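Local coordinates for protein hypothetical bacterial 6-phosphogluconolactonase (Bacteroides fragilis, PDB 3SCY) that probably acts as a lactonase of the 6-phosphogluconolactonase type, built as a seven-bladed beta-propeller, at residues 305-319 with 323-337. Numbering follows the deposited sequence.
Sequences GIHPRNFIITPNGKY and ACRDTNVIQIFERDQ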
loop_
_atom_site.group_PDB
_atom_site.type_symbol
_atom_site.label_atom_id
_atom_site.label_comp_id
_atom_site.label_asym_id
_atom_site.label_seq_id
_atom_site.Cartn_x
_atom_site.Cartn_y
_atom_site.Cartn_z
ATOM N N GLY A 305 14.565 9.084 7.825
ATOM C CA GLY A 305 15.281 9.468 6.613
ATOM C C GLY A 305 14.302 10.158 5.672
ATOM O O GLY A 305 13.082 10.185 5.913
ATOM N N ILE A 306 14.810 10.724 4.598
ATOM C CA ILE A 306 13.993 11.550 3.714
ATOM C C ILE A 306 13.132 10.764 2.766
ATOM O O ILE A 306 13.593 9.857 2.075
ATOM C CB ILE A 306 14.860 12.574 2.930
ATOM C CG1 ILE A 306 15.805 13.350 3.891
ATOM C CG2 ILE A 306 13.984 13.527 2.089
ATOM C CD1 ILE A 306 15.134 14.099 5.101
ATOM N N HIS A 307 11.871 11.206 2.696
ATOM C CA HIS A 307 10.818 10.721 1.814
ATOM C C HIS A 307 10.343 9.300 2.187
ATOM O O HIS A 307 10.407 8.379 1.359
ATOM C CB HIS A 307 11.230 10.818 0.339
ATOM C CG HIS A 307 10.065 10.965 -0.596
ATOM N ND1 HIS A 307 9.583 12.212 -0.958
ATOM C CD2 HIS A 307 9.301 10.007 -1.193
ATOM C CE1 HIS A 307 8.577 11.978 -1.791
ATOM N NE2 HIS A 307 8.363 10.668 -1.952
ATOM N N PRO A 308 9.750 9.167 3.408
ATOM C CA PRO A 308 9.157 7.876 3.832
ATOM C C PRO A 308 7.804 7.632 3.157
ATOM O O PRO A 308 6.751 7.735 3.770
ATOM C CB PRO A 308 8.990 8.053 5.346
ATOM C CG PRO A 308 8.769 9.532 5.528
ATOM C CD PRO A 308 9.636 10.194 4.472
ATOM N N ARG A 309 7.824 7.296 1.867
ATOM C CA ARG A 309 6.587 7.066 1.107
ATOM C C ARG A 309 5.847 5.753 1.523
ATOM O O ARG A 309 4.639 5.604 1.303
ATOM C CB ARG A 309 6.973 7.005 -0.381
ATOM C CG ARG A 309 5.892 6.545 -1.361
ATOM C CD ARG A 309 6.352 6.796 -2.805
ATOM N NE ARG A 309 5.438 6.152 -3.759
ATOM C CZ ARG A 309 4.673 6.795 -4.635
ATOM N NH1 ARG A 309 4.721 8.125 -4.726
ATOM N NH2 ARG A 309 3.849 6.117 -5.432
ATOM N N ASN A 310 6.595 4.813 2.115
ATOM C CA ASN A 310 6.070 3.510 2.479
ATOM C C ASN A 310 6.788 2.974 3.692
ATOM O O ASN A 310 7.971 3.242 3.877
ATOM C CB ASN A 310 6.285 2.554 1.283
ATOM C CG ASN A 310 5.781 1.149 1.532
ATOM O OD1 ASN A 310 6.488 0.296 2.078
ATOM N ND2 ASN A 310 4.520 0.916 1.236
ATOM N N PHE A 311 6.067 2.218 4.535
ATOM C CA PHE A 311 6.701 1.546 5.642
ATOM C C PHE A 311 5.892 0.278 5.916
ATOM O O PHE A 311 4.881 0.027 5.256
ATOM C CB PHE A 311 6.849 2.466 6.887
ATOM C CG PHE A 311 5.581 2.920 7.549
ATOM C CD1 PHE A 311 4.905 4.053 7.095
ATOM C CD2 PHE A 311 5.082 2.249 8.662
ATOM C CE1 PHE A 311 3.721 4.469 7.718
ATOM C CE2 PHE A 311 3.890 2.660 9.270
ATOM C CZ PHE A 311 3.224 3.769 8.793
ATOM N N ILE A 312 6.358 -0.545 6.867
ATOM C CA ILE A 312 5.676 -1.788 7.206
ATOM C C ILE A 312 6.005 -2.135 8.650
ATOM O O ILE A 312 7.071 -1.751 9.154
ATOM C CB ILE A 312 6.094 -2.917 6.226
ATOM C CG1 ILE A 312 5.165 -4.147 6.337
ATOM C CG2 ILE A 312 7.595 -3.290 6.378
ATOM C CD1 ILE A 312 5.306 -5.108 5.136
ATOM N N ILE A 313 5.096 -2.873 9.318
ATOM C CA ILE A 313 5.313 -3.391 10.674
ATOM C C ILE A 313 5.440 -4.919 10.549
ATOM O O ILE A 313 4.656 -5.558 9.841
ATOM C CB ILE A 313 4.178 -2.958 11.630
ATOM C CG1 ILE A 313 4.084 -1.421 11.678
ATOM C CG2 ILE A 313 4.393 -3.546 13.040
ATOM C CD1 ILE A 313 2.915 -0.878 12.462
ATOM N N THR A 314 6.397 -5.508 11.272
ATOM C CA THR A 314 6.539 -6.967 11.246
ATOM C C THR A 314 5.300 -7.628 11.872
ATOM O O THR A 314 4.680 -7.047 12.775
ATOM C CB THR A 314 7.821 -7.383 11.953
ATOM O OG1 THR A 314 7.804 -6.917 13.323
ATOM C CG2 THR A 314 9.085 -6.914 11.205
ATOM N N PRO A 315 4.970 -8.885 11.458
ATOM C CA PRO A 315 3.774 -9.554 12.014
ATOM C C PRO A 315 3.782 -9.689 13.544
ATOM O O PRO A 315 2.709 -9.654 14.147
ATOM C CB PRO A 315 3.800 -10.936 11.347
ATOM C CG PRO A 315 4.481 -10.683 10.032
ATOM C CD PRO A 315 5.567 -9.675 10.362
ATOM N N ASN A 316 4.962 -9.794 14.180
ATOM C CA ASN A 316 5.052 -9.914 15.639
ATOM C C ASN A 316 4.944 -8.534 16.326
ATOM O O ASN A 316 4.988 -8.458 17.550
ATOM C CB ASN A 316 6.326 -10.645 16.065
ATOM C CG ASN A 316 7.619 -9.899 15.871
ATOM O OD1 ASN A 316 7.660 -8.802 15.298
ATOM N ND2 ASN A 316 8.720 -10.524 16.246
ATOM N N GLY A 317 4.860 -7.463 15.521
ATOM C CA GLY A 317 4.745 -6.090 16.022
ATOM C C GLY A 317 6.012 -5.490 16.580
ATOM O O GLY A 317 5.995 -4.360 17.094
ATOM N N LYS A 318 7.139 -6.215 16.517
ATOM C CA LYS A 318 8.361 -5.742 17.160
ATOM C C LYS A 318 9.102 -4.650 16.385
ATOM O O LYS A 318 9.756 -3.821 17.012
ATOM C CB LYS A 318 9.321 -6.917 17.460
ATOM C CG LYS A 318 10.623 -6.503 18.127
ATOM C CD LYS A 318 11.453 -7.677 18.573
ATOM C CE LYS A 318 12.660 -7.179 19.329
ATOM N NZ LYS A 318 13.464 -8.305 19.856
ATOM N N TYR A 319 9.072 -4.684 15.039
ATOM C CA TYR A 319 9.799 -3.677 14.268
ATOM C C TYR A 319 8.917 -2.970 13.248
ATOM O O TYR A 319 7.930 -3.527 12.740
ATOM C CB TYR A 319 10.997 -4.307 13.510
ATOM C CG TYR A 319 12.058 -4.892 14.404
ATOM C CD1 TYR A 319 12.958 -4.072 15.081
ATOM C CD2 TYR A 319 12.181 -6.267 14.560
ATOM C CE1 TYR A 319 13.939 -4.608 15.913
ATOM C CE2 TYR A 319 13.155 -6.814 15.399
ATOM C CZ TYR A 319 14.038 -5.977 16.066
ATOM O OH TYR A 319 15.017 -6.473 16.916
ATOM N N ALA A 323 10.893 2.790 4.364
ATOM C CA ALA A 323 11.589 2.996 3.098
ATOM C C ALA A 323 11.775 4.497 2.905
ATOM O O ALA A 323 10.784 5.235 2.864
ATOM C CB ALA A 323 10.772 2.405 1.956
ATOM N N CYS A 324 13.030 4.959 2.810
ATOM C CA CYS A 324 13.311 6.389 2.648
ATOM C C CYS A 324 13.854 6.569 1.244
ATOM O O CYS A 324 15.020 6.263 0.988
ATOM C CB CYS A 324 14.283 6.873 3.715
ATOM S SG CYS A 324 13.702 6.619 5.406
ATOM N N ARG A 325 12.990 6.999 0.327
ATOM C CA ARG A 325 13.318 7.092 -1.089
ATOM C C ARG A 325 14.537 7.970 -1.344
ATOM O O ARG A 325 15.387 7.587 -2.146
ATOM C CB ARG A 325 12.135 7.639 -1.872
ATOM C CG ARG A 325 12.323 7.586 -3.406
ATOM C CD ARG A 325 11.338 8.490 -4.107
ATOM N NE ARG A 325 11.637 9.905 -3.904
ATOM C CZ ARG A 325 10.942 10.918 -4.413
ATOM N NH1 ARG A 325 9.886 10.688 -5.183
ATOM N NH2 ARG A 325 11.295 12.169 -4.148
ATOM N N ASP A 326 14.609 9.145 -0.691
ATOM C CA ASP A 326 15.670 10.080 -1.005
ATOM C C ASP A 326 16.985 9.823 -0.269
ATOM O O ASP A 326 18.030 10.300 -0.720
ATOM C CB ASP A 326 15.177 11.505 -0.784
ATOM C CG ASP A 326 14.059 11.906 -1.744
ATOM O OD1 ASP A 326 13.840 11.186 -2.747
ATOM O OD2 ASP A 326 13.441 12.954 -1.523
ATOM N N THR A 327 16.955 9.049 0.821
ATOM C CA THR A 327 18.168 8.726 1.582
ATOM C C THR A 327 18.706 7.366 1.103
ATOM O O THR A 327 19.775 6.924 1.524
ATOM C CB THR A 327 17.850 8.761 3.089
ATOM O OG1 THR A 327 17.244 10.025 3.371
ATOM C CG2 THR A 327 19.105 8.635 3.958
ATOM N N ASN A 328 17.951 6.691 0.227
ATOM C CA ASN A 328 18.322 5.402 -0.351
ATOM C C ASN A 328 18.595 4.366 0.735
ATOM O O ASN A 328 19.605 3.652 0.691
ATOM C CB ASN A 328 19.545 5.555 -1.301
ATOM C CG ASN A 328 19.258 6.470 -2.457
ATOM O OD1 ASN A 328 18.172 6.425 -3.058
ATOM N ND2 ASN A 328 20.184 7.381 -2.723
ATOM N N VAL A 329 17.682 4.290 1.720
ATOM C CA VAL A 329 17.809 3.354 2.849
ATOM C C VAL A 329 16.460 2.868 3.324
ATOM O O VAL A 329 15.450 3.544 3.133
ATOM C CB VAL A 329 18.567 3.940 4.094
ATOM C CG1 VAL A 329 20.053 4.182 3.824
ATOM C CG2 VAL A 329 17.883 5.189 4.651
ATOM N N ILE A 330 16.468 1.712 3.995
ATOM C CA ILE A 330 15.338 1.161 4.721
ATOM C C ILE A 330 15.766 1.272 6.177
ATOM O O ILE A 330 16.730 0.604 6.566
ATOM C CB ILE A 330 14.915 -0.259 4.337
ATOM C CG1 ILE A 330 14.432 -0.274 2.902
ATOM C CG2 ILE A 330 13.792 -0.752 5.301
ATOM C CD1 ILE A 330 14.550 -1.709 2.242
ATOM N N GLN A 331 15.145 2.170 6.959
ATOM C CA GLN A 331 15.495 2.350 8.368
ATOM C C GLN A 331 14.717 1.382 9.225
ATOM O O GLN A 331 13.510 1.184 8.990
ATOM C CB GLN A 331 15.161 3.756 8.795
ATOM C CG GLN A 331 16.191 4.795 8.508
ATOM C CD GLN A 331 15.707 6.060 9.169
ATOM O OE1 GLN A 331 14.604 6.525 8.901
ATOM N NE2 GLN A 331 16.470 6.584 10.104
ATOM N N ILE A 332 15.373 0.811 10.247
ATOM C CA ILE A 332 14.727 -0.177 11.094
ATOM C C ILE A 332 14.487 0.402 12.489
ATOM O O ILE A 332 15.450 0.793 13.160
ATOM C CB ILE A 332 15.566 -1.495 11.185
ATOM C CG1 ILE A 332 16.241 -1.914 9.844
ATOM C CG2 ILE A 332 14.778 -2.632 11.849
ATOM C CD1 ILE A 332 15.274 -2.171 8.643
ATOM N N PHE A 333 13.219 0.436 12.929
ATOM C CA PHE A 333 12.850 0.926 14.255
ATOM C C PHE A 333 12.273 -0.169 15.115
ATOM O O PHE A 333 11.454 -0.961 14.662
ATOM C CB PHE A 333 11.830 2.084 14.188
ATOM C CG PHE A 333 12.338 3.308 13.477
ATOM C CD1 PHE A 333 12.175 3.446 12.095
ATOM C CD2 PHE A 333 12.952 4.338 14.180
ATOM C CE1 PHE A 333 12.688 4.561 11.430
ATOM C CE2 PHE A 333 13.476 5.441 13.511
ATOM C CZ PHE A 333 13.303 5.571 12.149
ATOM N N GLU A 334 12.717 -0.241 16.359
ATOM C CA GLU A 334 12.130 -1.168 17.305
ATOM C C GLU A 334 10.923 -0.481 17.939
ATOM O O GLU A 334 11.011 0.702 18.271
ATOM C CB GLU A 334 13.164 -1.607 18.358
ATOM C CG GLU A 334 12.611 -2.668 19.292
ATOM C CD GLU A 334 13.580 -3.342 20.242
ATOM O OE1 GLU A 334 14.805 -3.106 20.124
ATOM O OE2 GLU A 334 13.106 -4.141 21.083
ATOM N N ARG A 335 9.809 -1.200 18.077
ATOM C CA ARG A 335 8.572 -0.731 18.689
ATOM C C ARG A 335 8.487 -1.099 20.136
ATOM O O ARG A 335 8.705 -2.257 20.501
ATOM C CB ARG A 335 7.350 -1.361 18.019
ATOM C CG ARG A 335 7.036 -0.865 16.636
ATOM C CD ARG A 335 5.647 -1.314 16.178
ATOM N NE ARG A 335 4.551 -0.731 16.951
ATOM C CZ ARG A 335 3.809 -1.378 17.845
ATOM N NH1 ARG A 335 3.980 -2.680 18.046
ATOM N NH2 ARG A 335 2.877 -0.731 18.533
ATOM N N ASP A 336 8.083 -0.145 20.961
ATOM C CA ASP A 336 7.776 -0.457 22.342
ATOM C C ASP A 336 6.303 -0.766 22.312
ATOM O O ASP A 336 5.502 0.113 21.980
ATOM C CB ASP A 336 8.140 0.715 23.270
ATOM C CG ASP A 336 7.874 0.426 24.740
ATOM O OD1 ASP A 336 6.877 -0.269 25.040
ATOM O OD2 ASP A 336 8.603 0.963 25.587
ATOM N N GLN A 337 5.934 -2.030 22.576
ATOM C CA GLN A 337 4.539 -2.462 22.431
ATOM C C GLN A 337 3.608 -1.857 23.491
ATOM O O GLN A 337 2.411 -1.735 23.233
ATOM C CB GLN A 337 4.434 -4.006 22.372
ATOM C CG GLN A 337 5.425 -4.588 21.329
ATOM C CD GLN A 337 4.892 -5.618 20.362
ATOM O OE1 GLN A 337 3.889 -5.415 19.661
ATOM N NE2 GLN A 337 5.650 -6.689 20.194
HETATM O O HOH W 1 11.532 14.505 -1.005
HETATM O O HOH W 2 9.726 5.510 0.272
HETATM O O HOH W 3 16.638 -4.563 18.267
#
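Arg325 lays its guanidinium flat on the imidazole of His307 where the loop entering a four-stranded antiparallel blade of the seven-bladed beta-propeller meets the turn between strands 319-324 and 329-335. The two planes lie 3° apart, with Arg325 CZ over the ring centre and Arg325 NH1 3.6 Å from His307 NE2. A bend at chi3 (71°) folds the arginine back, and a side-on salt bridge holds its rotation: Arg325 NE and NH2 both reach OD1 of Asp326, NE at 2.8 Å.

Backbone bonds fix the loop beside this stack. Arg325 N and Arg309 N approach His307 O from opposite faces of its carbonyl plane, while Asp326 N binds Ile306 O. Farther along, the type I turn Thr314-Gly317 joins strands 310-313 and 319-324 into a hairpin, in which Ala323 N also bonds to Asn310 O. Strand 319-324 pairs in turn with strand 329-335: Arg335 N binds Lys318 O nearly straight (176°), and Tyr319 faces Glu334 in a non-hydrogen-bonded pair.

In the packing, Cys324 SG lies against Gly305 CA (3.5 Å). The Tyr319 ring sets its edge to Phe333 O, and its CD1 touches Ile332 CG2 at 4.0 Å. Lys318 runs extended past Glu334, but its NZ binds Glu37 O.

Side chains supply the remaining bonds. Water 3 joins Tyr319 OH to Glu334 OE1. Ile306 N donates to Thr327 OG1 at 2.8 Å, and Gly305 N donates to Gln331 OE1 from above its amide plane. Gln337 NE2 reaches Asn316 O in the carbonyl plane. Arg335 NE turns to Tyr274 OH on the neighbouring blade, while its NH1 meets an in-plane lone pair of Gly317 O at 2.8 Å.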